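Local structure of peptidoglycan synthetase penicillin-binding protein 3 (Bifidobacterium adolescentis, 4YE5) at residues Ala419-Lys424 and Ile453-Ala458; Met461-Glu466 and Arg558-Pro563; Val476-Tyr481 and Val538-Gly543; Arg482-Ser487 and Ile510-Pro515; Pro515-Thr520 and Phe545-Tyr550. The protein probably binds penicillin and, as in other members of the transpeptidase family, probably cross-links the peptides of cell-wall peptidoglycan. All coordinates share one frame; numbering follows the deposited sequence.

Interaction 1: Ala419-Lys424 and Ile453-Ala458; sequences ANKGVK and IDESVA
Lys-421 runs side by side with Glu-455, the two side chains pointing the same way. Its CB starts the contact at Glu-455 CG (3.9 Å), and CG continues it against Glu-455 CD. Because the chain is extended beyond CG, CD and CE go on to pass Glu-455 OE2, CE at 4.0 Å. Lys-421 NZ and Glu-455 OE2 stop 4.7 Å apart, and a water spans the gap: it donates to OE2 and is weakly held by NZ. Long, flexible side chains with charged ends suit this exposed surface, where methylenes pack and charges can meet solvent. The backbone beneath is a type I' beta turn from Asn-420 to Val-423, joining helix 408-419 to the short strand 423-424 in the transpeptidase domain. Gly-422 suits the turn with its positive phi (92°), and a CB there would also collide with Ile-453 O. Ala-458 CB, from helix 455-470, is small enough to lie 3.5 Å from Gly-422 N. Ile-453 N gives a nearly straight but weak bond to Gly-422 O (3.4 Å), while Ile-453 CG1 packs on Gly-422 CA. Glu-455 CA makes a CA-H...O contact with Lys-421 O (3.5 Å), which also accepts a hydrogen bond from Arg-451 NH1.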
# COMPACT_ATOMS: atom_id res chain seq x y z
N ALA A 419 -6.39 -21.35 -3.28
CA ALA A 419 -5.11 -21.76 -2.68
C ALA A 419 -5.22 -22.07 -1.20
O ALA A 419 -4.43 -22.84 -0.65
CB ALA A 419 -4.05 -20.64 -2.90
N ASN A 420 -6.18 -21.41 -0.55
CA ASN A 420 -6.29 -21.45 0.90
C ASN A 420 -7.48 -22.30 1.37
O ASN A 420 -8.19 -21.94 2.32
CB ASN A 420 -6.39 -20.02 1.46
CG ASN A 420 -6.08 -19.94 2.94
OD1 ASN A 420 -5.26 -20.69 3.44
ND2 ASN A 420 -6.76 -19.04 3.65
N LYS A 421 -7.72 -23.41 0.68
CA LYS A 421 -8.72 -24.39 1.11
C LYS A 421 -10.15 -23.84 1.14
O LYS A 421 -10.98 -24.33 1.90
CB LYS A 421 -8.35 -24.99 2.47
CG LYS A 421 -7.02 -25.77 2.44
CD LYS A 421 -6.52 -26.09 3.83
CE LYS A 421 -5.44 -27.15 3.78
NZ LYS A 421 -4.91 -27.43 5.14
N GLY A 422 -10.42 -22.82 0.32
CA GLY A 422 -11.78 -22.30 0.18
C GLY A 422 -12.12 -21.16 1.11
O GLY A 422 -13.28 -20.72 1.17
N VAL A 423 -11.12 -20.68 1.85
CA VAL A 423 -11.30 -19.64 2.85
C VAL A 423 -10.73 -18.31 2.33
O VAL A 423 -9.63 -18.27 1.78
CB VAL A 423 -10.63 -20.02 4.19
CG1 VAL A 423 -10.64 -18.84 5.18
CG2 VAL A 423 -11.32 -21.25 4.82
N LYS A 424 -11.51 -17.25 2.46
CA LYS A 424 -11.02 -15.92 2.09
C LYS A 424 -10.69 -15.13 3.35
O LYS A 424 -11.55 -14.95 4.22
CB LYS A 424 -12.05 -15.14 1.26
CG LYS A 424 -11.55 -13.76 0.80
CD LYS A 424 -12.39 -13.17 -0.33
CE LYS A 424 -13.74 -12.70 0.16
NZ LYS A 424 -13.64 -11.54 1.08
N ILE A 453 -16.17 -21.49 -0.35
CA ILE A 453 -16.55 -22.78 -0.93
C ILE A 453 -15.99 -23.89 -0.04
O ILE A 453 -15.08 -23.66 0.76
CB ILE A 453 -15.95 -22.99 -2.35
CG1 ILE A 453 -14.47 -22.58 -2.35
CG2 ILE A 453 -16.72 -22.17 -3.40
CD1 ILE A 453 -13.76 -22.78 -3.70
N ASP A 454 -16.53 -25.10 -0.20
CA ASP A 454 -16.00 -26.25 0.53
C ASP A 454 -14.53 -26.47 0.17
O ASP A 454 -14.12 -26.19 -0.96
CB ASP A 454 -16.79 -27.53 0.19
CG ASP A 454 -18.22 -27.50 0.70
OD1 ASP A 454 -18.64 -26.53 1.38
OD2 ASP A 454 -18.93 -28.49 0.43
N GLU A 455 -13.76 -26.98 1.13
CA GLU A 455 -12.36 -27.34 0.89
C GLU A 455 -12.21 -28.35 -0.26
O GLU A 455 -11.28 -28.29 -1.06
CB GLU A 455 -11.73 -27.89 2.18
CG GLU A 455 -10.28 -28.31 2.03
CD GLU A 455 -9.62 -28.69 3.36
OE1 GLU A 455 -10.05 -28.19 4.43
OE2 GLU A 455 -8.68 -29.50 3.33
N SER A 456 -13.15 -29.28 -0.36
CA SER A 456 -13.07 -30.26 -1.43
C SER A 456 -13.28 -29.58 -2.80
O SER A 456 -12.66 -29.94 -3.79
CB SER A 456 -14.08 -31.38 -1.18
OG SER A 456 -15.40 -30.86 -1.11
N VAL A 457 -14.13 -28.56 -2.85
CA VAL A 457 -14.35 -27.84 -4.10
C VAL A 457 -13.10 -27.03 -4.46
O VAL A 457 -12.68 -27.01 -5.62
CB VAL A 457 -15.58 -26.90 -4.01
CG1 VAL A 457 -15.63 -25.89 -5.20
CG2 VAL A 457 -16.86 -27.72 -3.94
N ALA A 458 -12.52 -26.37 -3.46
CA ALA A 458 -11.26 -25.68 -3.64
C ALA A 458 -10.16 -26.61 -4.18
O ALA A 458 -9.40 -26.22 -5.07
CB ALA A 458 -10.82 -25.03 -2.34
O HOH W 1 -7.80 -29.09 6.11

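Interaction 2: Met461-Glu466 and Arg558-Pro563; sequences MLNAME and RTDAIP
Asn-463 meets the 558-563 segment with both ends of its amide. OD1 accepts a nearly straight bond from Ile-562 N (2.9 Å), the donor tilted 26° from the carbonyl plane, and a weak, bent one from Arg-558 NH2. ND2 donates to Asp-560 O (2.8 Å), which lies in the amide plane. Asparagine suits the place because one short group can both donate to and accept from an irregular backbone. Ile-562 CD1 touches Asn-463 CG at 3.5 Å. The Asn-463 CB points toward 558-563, and CG, anti to the backbone N (chi1 -172°), continues outward.

Beside it the extended Arg-558 slides past Glu-466 in the opposite direction. Glu-466 CG covers the centre of one guanidinium face and Ala-561 CB the other, with carboxylate and guanidinium 6° from parallel. In the next shell, Arg-482 NE forms a salt bridge with Glu-466 OE2, and Ser-467 OG bonds to Arg-558 NH2. A water joins Asn-463 ND2 to Asp-560 OD2. Glu-466 OE2 and Arg-558 NE form a long salt bridge (3.8 Å); no N-H of Arg-558 points at this oxygen, so the pair rests on charge, beside the stacking contact. With two arginines close by, the carboxylate is probably kept ionised.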
# COMPACT_ATOMS: atom_id res chain seq x y z
N MSE A 461 -10.77 -27.33 -7.89
CA MSE A 461 -10.46 -26.16 -8.71
C MSE A 461 -8.94 -25.93 -8.81
O MSE A 461 -8.43 -25.52 -9.84
CB MSE A 461 -11.15 -24.91 -8.13
CG MSE A 461 -12.66 -24.89 -8.29
SE MSE A 461 -13.18 -25.07 -10.14
CE MSE A 461 -12.28 -23.53 -10.88
N LEU A 462 -8.22 -26.19 -7.73
CA LEU A 462 -6.77 -26.08 -7.75
C LEU A 462 -6.19 -27.09 -8.75
O LEU A 462 -5.27 -26.78 -9.53
CB LEU A 462 -6.23 -26.38 -6.34
CG LEU A 462 -4.76 -26.12 -6.04
CD1 LEU A 462 -4.44 -24.64 -6.20
CD2 LEU A 462 -4.45 -26.56 -4.61
N ASN A 463 -6.73 -28.30 -8.72
CA ASN A 463 -6.39 -29.36 -9.66
C ASN A 463 -6.66 -28.91 -11.12
O ASN A 463 -5.82 -29.09 -12.00
CB ASN A 463 -7.18 -30.62 -9.29
CG ASN A 463 -6.75 -31.85 -10.09
OD1 ASN A 463 -6.65 -31.82 -11.31
ND2 ASN A 463 -6.52 -32.95 -9.38
N ALA A 464 -7.82 -28.32 -11.37
CA ALA A 464 -8.15 -27.83 -12.72
C ALA A 464 -7.25 -26.66 -13.12
O ALA A 464 -6.88 -26.53 -14.30
CB ALA A 464 -9.63 -27.45 -12.82
N MSE A 465 -6.90 -25.81 -12.15
CA MSE A 465 -5.96 -24.71 -12.41
C MSE A 465 -4.54 -25.20 -12.70
O MSE A 465 -3.80 -24.58 -13.47
CB MSE A 465 -5.95 -23.67 -11.27
CG MSE A 465 -7.25 -22.88 -11.14
SE MSE A 465 -7.10 -21.53 -9.75
CE MSE A 465 -5.74 -20.39 -10.62
N GLU A 466 -4.16 -26.30 -12.08
CA GLU A 466 -2.87 -26.89 -12.39
C GLU A 466 -2.88 -27.43 -13.83
O GLU A 466 -1.89 -27.28 -14.56
CB GLU A 466 -2.48 -27.97 -11.36
CG GLU A 466 -1.23 -28.73 -11.77
CD GLU A 466 -0.49 -29.39 -10.61
OE1 GLU A 466 -1.05 -29.48 -9.50
OE2 GLU A 466 0.66 -29.83 -10.83
N ARG A 558 3.08 -34.88 -9.72
CA ARG A 558 1.62 -34.84 -9.82
C ARG A 558 1.05 -36.24 -10.12
O ARG A 558 1.40 -36.86 -11.11
CB ARG A 558 1.21 -33.85 -10.92
CG ARG A 558 -0.29 -33.55 -10.95
CD ARG A 558 -0.67 -32.60 -12.10
NE ARG A 558 -2.07 -32.19 -11.95
CZ ARG A 558 -2.83 -31.71 -12.92
NH1 ARG A 558 -2.34 -31.55 -14.15
NH2 ARG A 558 -4.09 -31.39 -12.66
N THR A 559 0.15 -36.73 -9.26
CA THR A 559 -0.40 -38.07 -9.47
C THR A 559 -1.92 -38.13 -9.55
O THR A 559 -2.48 -39.20 -9.71
CB THR A 559 0.02 -39.05 -8.34
OG1 THR A 559 -0.47 -38.57 -7.08
CG2 THR A 559 1.54 -39.23 -8.29
N ASP A 560 -2.59 -37.00 -9.41
CA ASP A 560 -4.05 -37.05 -9.31
C ASP A 560 -4.79 -36.13 -10.29
O ASP A 560 -5.87 -35.63 -9.97
CB ASP A 560 -4.49 -36.74 -7.87
CG ASP A 560 -4.09 -35.33 -7.42
OD1 ASP A 560 -3.32 -34.64 -8.13
OD2 ASP A 560 -4.55 -34.92 -6.32
N ALA A 561 -4.22 -35.91 -11.47
CA ALA A 561 -4.79 -34.95 -12.41
C ALA A 561 -6.23 -35.31 -12.76
O ALA A 561 -6.52 -36.45 -13.08
CB ALA A 561 -3.95 -34.85 -13.69
N ILE A 562 -7.14 -34.35 -12.69
CA ILE A 562 -8.50 -34.59 -13.13
C ILE A 562 -8.50 -34.42 -14.65
O ILE A 562 -7.95 -33.46 -15.15
CB ILE A 562 -9.49 -33.63 -12.44
CG1 ILE A 562 -9.55 -33.94 -10.94
CG2 ILE A 562 -10.89 -33.75 -13.06
CD1 ILE A 562 -10.15 -32.82 -10.10
N PRO A 563 -9.06 -35.40 -15.38
CA PRO A 563 -9.04 -35.35 -16.85
C PRO A 563 -9.67 -34.09 -17.43
O PRO A 563 -10.70 -33.61 -16.94
CB PRO A 563 -9.83 -36.61 -17.28
CG PRO A 563 -10.51 -37.10 -16.01
CD PRO A 563 -9.63 -36.66 -14.88
O HOH W 2 -7.42 -31.04 -13.99
O HOH W 3 -6.73 -32.73 -6.30

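Interaction 3: Val476-Tyr481 and Val538-Gly543; sequences VKVDGY and VTAEIG
Ala-540 turns its CB from helix 535-549 toward the 476-481 segment and is met there by two valines. Val-476 brings CG1 to 3.9 Å from Ala-540 CB, and Val-478 brings CG2 equally close, so that a single methyl is touched by a branch of each. Between them, Lys-477 aims its CB away from the helix and offers its backbone instead: Lys-477 O lies 3.6 Å from Ala-540 CB. The residue types fit: the valines fill the buried side while the lysine reaches out and bonds through NZ to Asn-473 O.

The segment is the irregular connection from helix 455-470 to strand 484-492 in the transpeptidase domain, here lying against the helix that follows strand 517-524, the central strand of the five-stranded antiparallel sheet. It ends in a type II beta turn from Val-478 to Tyr-481, closed by Tyr-481 N to Val-478 O; Gly-480 takes the positive phi (93°) that this turn favours at its third position.

Val-478 does most of the touching on its side. Its CG1 is anti to the backbone N (chi1 178°), and this branch approaches Gly-543 C at 4.3 Å. CG2, anti to the carbonyl carbon, rests 3.4 Å from Ala-540 O. One turn on from Ala-540, Gly-543 keeps the helix surface low: a CB there would come tight against Val-478 CG2. Tyr-506 and Ile-510 of strand 501-510 also pack against Val-476 and Val-478, respectively.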
# COMPACT_ATOMS: atom_id res chain seq x y z
N VAL A 476 5.85 -21.19 -19.96
CA VAL A 476 5.68 -20.68 -18.59
C VAL A 476 6.10 -21.80 -17.62
O VAL A 476 5.41 -22.81 -17.50
CB VAL A 476 4.23 -20.22 -18.29
CG1 VAL A 476 4.14 -19.58 -16.87
CG2 VAL A 476 3.72 -19.25 -19.35
N LYS A 477 7.23 -21.62 -16.96
CA LYS A 477 7.85 -22.70 -16.19
C LYS A 477 8.58 -22.12 -15.00
O LYS A 477 9.23 -21.09 -15.13
CB LYS A 477 8.92 -23.44 -17.01
CG LYS A 477 8.45 -24.46 -18.04
CD LYS A 477 9.67 -25.27 -18.54
CE LYS A 477 9.40 -26.03 -19.87
NZ LYS A 477 9.16 -25.11 -21.07
N VAL A 478 8.51 -22.79 -13.85
CA VAL A 478 9.44 -22.53 -12.77
C VAL A 478 10.02 -23.88 -12.42
O VAL A 478 9.33 -24.73 -11.84
CB VAL A 478 8.78 -21.89 -11.52
CG1 VAL A 478 9.83 -21.71 -10.41
CG2 VAL A 478 8.17 -20.54 -11.85
N ASP A 479 11.27 -24.10 -12.81
CA ASP A 479 11.88 -25.43 -12.75
C ASP A 479 11.82 -26.01 -11.33
O ASP A 479 12.22 -25.36 -10.37
CB ASP A 479 13.33 -25.40 -13.22
CG ASP A 479 13.94 -26.80 -13.28
OD1 ASP A 479 13.27 -27.70 -13.83
OD2 ASP A 479 15.07 -27.00 -12.78
N GLY A 480 11.27 -27.22 -11.22
CA GLY A 480 11.15 -27.90 -9.94
C GLY A 480 9.82 -27.66 -9.24
O GLY A 480 9.55 -28.26 -8.21
N TYR A 481 8.96 -26.80 -9.78
CA TYR A 481 7.75 -26.46 -9.04
C TYR A 481 6.48 -26.58 -9.86
O TYR A 481 6.41 -26.12 -11.00
CB TYR A 481 7.86 -25.05 -8.44
CG TYR A 481 9.05 -24.91 -7.50
CD1 TYR A 481 10.31 -24.58 -7.98
CD2 TYR A 481 8.91 -25.13 -6.14
CE1 TYR A 481 11.40 -24.47 -7.13
CE2 TYR A 481 10.00 -25.02 -5.28
CZ TYR A 481 11.24 -24.69 -5.78
OH TYR A 481 12.32 -24.57 -4.92
N VAL A 538 6.08 -13.60 -17.03
CA VAL A 538 6.41 -12.59 -16.02
C VAL A 538 6.07 -13.11 -14.61
O VAL A 538 6.87 -12.94 -13.71
CB VAL A 538 5.74 -11.21 -16.34
CG1 VAL A 538 6.17 -10.12 -15.30
CG2 VAL A 538 6.12 -10.78 -17.76
N THR A 539 4.93 -13.78 -14.42
CA THR A 539 4.64 -14.29 -13.08
C THR A 539 5.66 -15.35 -12.71
O THR A 539 6.03 -15.48 -11.55
CB THR A 539 3.23 -14.91 -12.94
OG1 THR A 539 3.19 -16.20 -13.58
CG2 THR A 539 2.17 -13.99 -13.53
N ALA A 540 6.09 -16.13 -13.70
CA ALA A 540 7.07 -17.19 -13.48
C ALA A 540 8.47 -16.69 -13.11
O ALA A 540 9.20 -17.35 -12.35
CB ALA A 540 7.12 -18.15 -14.71
N GLU A 541 8.87 -15.54 -13.65
CA GLU A 541 10.13 -14.91 -13.24
C GLU A 541 10.08 -14.52 -11.75
O GLU A 541 11.03 -14.71 -11.01
CB GLU A 541 10.39 -13.65 -14.07
CG GLU A 541 10.75 -13.89 -15.53
CD GLU A 541 12.12 -14.53 -15.69
OE1 GLU A 541 13.09 -13.95 -15.14
OE2 GLU A 541 12.22 -15.62 -16.33
N ILE A 542 8.95 -13.96 -11.33
CA ILE A 542 8.76 -13.63 -9.92
C ILE A 542 8.73 -14.92 -9.10
O ILE A 542 9.41 -15.04 -8.08
CB ILE A 542 7.49 -12.80 -9.73
CG1 ILE A 542 7.63 -11.47 -10.48
CG2 ILE A 542 7.18 -12.58 -8.23
CD1 ILE A 542 6.26 -10.76 -10.71
N GLY A 543 7.95 -15.89 -9.58
CA GLY A 543 7.88 -17.20 -8.94
C GLY A 543 9.24 -17.85 -8.71
O GLY A 543 9.54 -18.31 -7.60

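Interaction 4: Arg482-Ser487 and Ile510-Pro515; sequences RMAAKS and IPADNP
Arg-482, bent at chi3, meets Asp-513. The arginine has CG anti to the carbonyl carbon, extends at chi2 and turns at chi3 (52°), which places NE, while Asp-513 has CG between its backbone N and carbonyl carbon (chi1 51°). The contact closes the end of the five-stranded antiparallel sheet of the transpeptidase domain, where the start of edge strand 484-492 meets the turn between strands 501-510 and 517-524.

The two side chains cross at about a right angle, with the carboxylate stacked 20° from the guanidinium plane. Asp-513 CB sits over one guanidinium face, toward its rim, 3.5 Å from Arg-482 NH1. Beside this packing the charges act only at a distance (Arg-482 NH1 to Asp-513 OD2 4.1 Å). Their bonds are made to others: a salt bridge from Arg-482 NE to Glu-466 OE2, and hydrogen bonds from Arg-482 NH1 to Ser-556 O, Asp-513 OD1 with Ser-555 OG, and OD2 with Ser-556 N.

The backbones are joined by Ala-512 N, which donates to Arg-482 O at 2.8 Å from well above the carbonyl plane. The acceptor also has Pro-511 CA close by. A type I turn from Pro-511 to Asn-514 presents that N-H, and a cis peptide bond precedes Pro-511, at the start of the turn. Alanines suit the close approach: Ala-484 CB lies 4.1 Å from Ala-512 CB. Farther along, Lys-486 NZ bonds to Ser-287 OG, a pairing consistent with the SxxK and K(T/S)G motifs of penicillin-binding proteins. Just before the strand, Met-483, a selenomethionine with its CB pointing away from 510-515, runs side by side with Ile-510, Met-483 CG 4.0 Å from Ile-510 CD1.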
# COMPACT_ATOMS: atom_id res chain seq x y z
N ARG A 482 5.45 -27.17 -9.25
CA ARG A 482 4.13 -27.22 -9.88
C ARG A 482 3.40 -25.91 -9.67
O ARG A 482 3.50 -25.33 -8.59
CB ARG A 482 3.34 -28.39 -9.28
CG ARG A 482 3.93 -29.75 -9.65
CD ARG A 482 3.41 -30.89 -8.79
NE ARG A 482 1.95 -30.94 -8.71
CZ ARG A 482 1.29 -31.74 -7.88
NH1 ARG A 482 1.95 -32.57 -7.08
NH2 ARG A 482 -0.04 -31.73 -7.86
N MSE A 483 2.68 -25.43 -10.69
CA MSE A 483 1.89 -24.20 -10.60
C MSE A 483 0.43 -24.46 -10.90
O MSE A 483 0.11 -25.32 -11.71
CB MSE A 483 2.39 -23.14 -11.61
CG MSE A 483 3.72 -22.47 -11.24
SE MSE A 483 4.29 -21.12 -12.55
CE MSE A 483 4.90 -22.30 -13.90
N ALA A 484 -0.44 -23.70 -10.26
CA ALA A 484 -1.86 -23.71 -10.60
C ALA A 484 -2.14 -22.28 -11.02
O ALA A 484 -1.92 -21.35 -10.24
CB ALA A 484 -2.71 -24.08 -9.41
N ALA A 485 -2.63 -22.10 -12.24
CA ALA A 485 -2.75 -20.74 -12.74
C ALA A 485 -3.86 -20.59 -13.76
O ALA A 485 -4.30 -21.57 -14.34
CB ALA A 485 -1.42 -20.31 -13.38
N LYS A 486 -4.27 -19.35 -14.00
CA LYS A 486 -5.17 -19.04 -15.10
C LYS A 486 -4.71 -17.79 -15.82
O LYS A 486 -4.21 -16.87 -15.18
CB LYS A 486 -6.62 -18.83 -14.61
CG LYS A 486 -7.52 -20.06 -14.76
CD LYS A 486 -7.72 -20.54 -16.21
CE LYS A 486 -8.67 -19.62 -16.95
NZ LYS A 486 -8.60 -19.76 -18.44
N SER A 487 -4.91 -17.74 -17.13
CA SER A 487 -4.65 -16.55 -17.93
C SER A 487 -5.94 -15.89 -18.41
O SER A 487 -6.99 -16.54 -18.47
CB SER A 487 -3.86 -16.92 -19.18
OG SER A 487 -4.63 -17.80 -19.98
N ILE A 510 1.57 -20.94 -6.21
CA ILE A 510 2.81 -21.70 -6.27
C ILE A 510 3.37 -21.99 -4.85
O ILE A 510 3.25 -21.15 -3.96
CB ILE A 510 3.84 -20.95 -7.16
CG1 ILE A 510 5.06 -21.83 -7.46
CG2 ILE A 510 4.28 -19.62 -6.51
CD1 ILE A 510 6.09 -21.15 -8.34
N PRO A 511 3.89 -23.21 -4.61
CA PRO A 511 3.73 -24.39 -5.48
C PRO A 511 2.34 -24.98 -5.34
O PRO A 511 1.75 -24.90 -4.26
CB PRO A 511 4.78 -25.38 -4.96
CG PRO A 511 5.14 -24.91 -3.54
CD PRO A 511 4.76 -23.45 -3.44
N ALA A 512 1.81 -25.56 -6.42
CA ALA A 512 0.44 -26.09 -6.41
C ALA A 512 0.20 -27.15 -5.32
O ALA A 512 -0.91 -27.27 -4.80
CB ALA A 512 0.06 -26.66 -7.79
N ASP A 513 1.24 -27.91 -4.98
CA ASP A 513 1.03 -29.04 -4.07
C ASP A 513 1.18 -28.67 -2.58
O ASP A 513 0.96 -29.49 -1.71
CB ASP A 513 1.91 -30.24 -4.46
CG ASP A 513 3.37 -29.87 -4.65
OD1 ASP A 513 3.68 -28.78 -5.18
OD2 ASP A 513 4.23 -30.70 -4.28
N ASN A 514 1.52 -27.41 -2.31
CA ASN A 514 1.60 -26.88 -0.94
C ASN A 514 1.64 -25.38 -1.05
O ASN A 514 2.69 -24.78 -0.84
CB ASN A 514 2.88 -27.40 -0.23
CG ASN A 514 2.96 -26.97 1.24
OD1 ASN A 514 2.00 -26.46 1.82
ND2 ASN A 514 4.13 -27.19 1.86
N PRO A 515 0.50 -24.77 -1.43
CA PRO A 515 0.50 -23.37 -1.89
C PRO A 515 1.13 -22.42 -0.89
O PRO A 515 0.82 -22.46 0.29
CB PRO A 515 -0.99 -23.07 -2.06
CG PRO A 515 -1.56 -24.40 -2.47
CD PRO A 515 -0.84 -25.37 -1.53

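Interaction 5: Pro515-Thr520 and Phe545-Tyr550; sequences PRFVIT and FLMQKY
Phe-517 and Leu-546 face each other where strand 517-520 and helix 545-549 run nearly antiparallel, at 151°, with their axes 11.3 Å apart. That spacing is filled by large apolar side chains. Leu-546 CD1 lies over one face of the Phe-517 ring, 4.2 Å from its centroid, in a CH-pi contact; Arg-516 CG lies over the opposite face, toward the rim. At the ring's edge, in plane, is CE of Met-547, a selenomethionine, 3.6 Å from Phe-517 CD2. Met-547 starts off away from the strand, but bends at chi2 and chi3 bring its methyl back, a detour that suits a flexible side chain. The Tyr-550 ring is oblique to that of Phe-517, with planes 45° apart and Phe-517 CZ 3.6 Å from Tyr-550 CD2. Farther along the strand, Ile-519 and Leu-546 reach tip to tip, their CD1 atoms 3.8 Å apart.

At the margin the contact turns polar. Arg-516 NH2 passes 3.7 Å from Tyr-550 CB, and two waters in the guanidinium plane, one on NH1 and one on NH2, both donate to Tyr-550 O. Several N-H groups let arginine hold both waters and still bond to a glycerol probably from crystallisation. Arg-516 and Phe-517 together face Ile-510 as a classic beta bulge. The whole is the last helix of the chain packed along one face of the antiparallel sheet, as in the penicillin-binding transpeptidase and beta-lactamase fold.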
# COMPACT_ATOMS: atom_id res chain seq x y z
N PRO A 515 0.50 -24.77 -1.43
CA PRO A 515 0.50 -23.37 -1.89
C PRO A 515 1.13 -22.42 -0.89
O PRO A 515 0.82 -22.46 0.29
CB PRO A 515 -0.99 -23.07 -2.06
CG PRO A 515 -1.56 -24.40 -2.47
CD PRO A 515 -0.84 -25.37 -1.53
N ARG A 516 2.01 -21.56 -1.37
CA ARG A 516 2.70 -20.62 -0.51
C ARG A 516 2.41 -19.18 -0.91
O ARG A 516 2.16 -18.32 -0.06
CB ARG A 516 4.20 -20.89 -0.60
CG ARG A 516 5.06 -19.92 0.16
CD ARG A 516 5.15 -20.27 1.62
NE ARG A 516 6.20 -19.49 2.27
CZ ARG A 516 7.38 -19.97 2.63
NH1 ARG A 516 7.68 -21.25 2.43
NH2 ARG A 516 8.25 -19.17 3.23
N PHE A 517 2.44 -18.91 -2.22
CA PHE A 517 2.17 -17.57 -2.72
C PHE A 517 1.14 -17.55 -3.82
O PHE A 517 0.98 -18.51 -4.56
CB PHE A 517 3.45 -16.94 -3.30
CG PHE A 517 4.59 -16.87 -2.32
CD1 PHE A 517 4.56 -15.97 -1.25
CD2 PHE A 517 5.68 -17.69 -2.47
CE1 PHE A 517 5.63 -15.92 -0.33
CE2 PHE A 517 6.75 -17.66 -1.55
CZ PHE A 517 6.72 -16.77 -0.48
N VAL A 518 0.48 -16.40 -3.94
CA VAL A 518 -0.22 -16.07 -5.17
C VAL A 518 0.45 -14.85 -5.78
O VAL A 518 0.80 -13.88 -5.08
CB VAL A 518 -1.70 -15.75 -4.92
CG1 VAL A 518 -2.40 -15.39 -6.26
CG2 VAL A 518 -2.37 -16.96 -4.26
N ILE A 519 0.66 -14.92 -7.08
CA ILE A 519 1.39 -13.91 -7.81
C ILE A 519 0.52 -13.55 -8.98
O ILE A 519 0.18 -14.41 -9.79
CB ILE A 519 2.68 -14.48 -8.42
CG1 ILE A 519 3.59 -15.07 -7.32
CG2 ILE A 519 3.45 -13.39 -9.18
CD1 ILE A 519 4.62 -16.05 -7.91
N THR A 520 0.16 -12.29 -9.08
CA THR A 520 -0.67 -11.87 -10.19
C THR A 520 0.04 -10.77 -10.96
O THR A 520 0.61 -9.86 -10.36
CB THR A 520 -2.03 -11.35 -9.68
OG1 THR A 520 -2.68 -12.38 -8.93
CG2 THR A 520 -2.92 -10.94 -10.86
N PHE A 545 12.17 -16.40 -8.43
CA PHE A 545 12.88 -15.67 -7.37
C PHE A 545 12.37 -16.06 -5.98
O PHE A 545 13.16 -16.24 -5.07
CB PHE A 545 12.72 -14.16 -7.58
CG PHE A 545 13.25 -13.31 -6.44
CD1 PHE A 545 14.61 -13.08 -6.31
CD2 PHE A 545 12.38 -12.74 -5.53
CE1 PHE A 545 15.10 -12.30 -5.26
CE2 PHE A 545 12.86 -11.96 -4.49
CZ PHE A 545 14.22 -11.74 -4.35
N LEU A 546 11.05 -16.18 -5.82
CA LEU A 546 10.44 -16.49 -4.51
C LEU A 546 10.77 -17.88 -3.99
O LEU A 546 11.00 -18.05 -2.79
CB LEU A 546 8.93 -16.34 -4.56
CG LEU A 546 8.36 -14.93 -4.71
CD1 LEU A 546 6.86 -15.01 -5.04
CD2 LEU A 546 8.60 -14.09 -3.44
N MSE A 547 10.79 -18.87 -4.87
CA MSE A 547 11.16 -20.22 -4.45
C MSE A 547 12.62 -20.26 -3.99
O MSE A 547 12.95 -20.97 -3.06
CB MSE A 547 10.94 -21.26 -5.58
CG MSE A 547 9.56 -21.31 -6.17
SE MSE A 547 8.20 -21.92 -4.92
CE MSE A 547 7.47 -20.21 -4.39
N GLN A 548 13.48 -19.52 -4.66
CA GLN A 548 14.91 -19.47 -4.28
C GLN A 548 15.10 -18.67 -3.00
O GLN A 548 15.81 -19.11 -2.10
CB GLN A 548 15.76 -18.86 -5.42
CG GLN A 548 17.18 -18.37 -5.00
CD GLN A 548 18.26 -19.44 -5.14
OE1 GLN A 548 18.05 -20.46 -5.79
NE2 GLN A 548 19.42 -19.20 -4.52
N LYS A 549 14.47 -17.50 -2.91
CA LYS A 549 14.62 -16.66 -1.72
C LYS A 549 14.17 -17.38 -0.46
O LYS A 549 14.85 -17.36 0.55
CB LYS A 549 13.86 -15.34 -1.84
CG LYS A 549 14.01 -14.42 -0.59
CD LYS A 549 13.23 -13.09 -0.81
CE LYS A 549 13.10 -12.30 0.49
NZ LYS A 549 14.45 -12.00 1.01
N TYR A 550 13.00 -17.99 -0.51
CA TYR A 550 12.46 -18.63 0.70
C TYR A 550 12.83 -20.10 0.80
O TYR A 550 12.36 -20.80 1.71
CB TYR A 550 10.94 -18.40 0.80
CG TYR A 550 10.62 -16.93 0.96
CD1 TYR A 550 10.79 -16.30 2.20
CD2 TYR A 550 10.22 -16.16 -0.12
CE1 TYR A 550 10.52 -14.94 2.35
CE2 TYR A 550 9.95 -14.80 0.03
CZ TYR A 550 10.10 -14.20 1.26
OH TYR A 550 9.82 -12.84 1.40
O HOH W 4 10.76 -19.75 4.33
O HOH W 5 10.03 -22.55 2.58

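How the interactions relate
Interactions 1 and 2 use successive parts of helix 455-470, their centres 15 Å apart, while interactions 3 and 5 share helix 535-549, with centres 9 Å apart. Interaction 4 lies between these groups, about 10 Å from the centres of interactions 2, 3 and 5. It joins interaction 2 through the salt bridge from Glu-466 OE2 to Arg-482 NE (2.7 Å), and interaction 3 where Met-483 CE rests on Val-478 N (3.6 Å). It shares Pro-515 with interaction 5, and that proline also touches Ala-419 of interaction 1. Helices 455-470 and 535-549 pack on the sheet, whose edge strand 484-492 carries Lys-486 toward Ser-287, probably the active site.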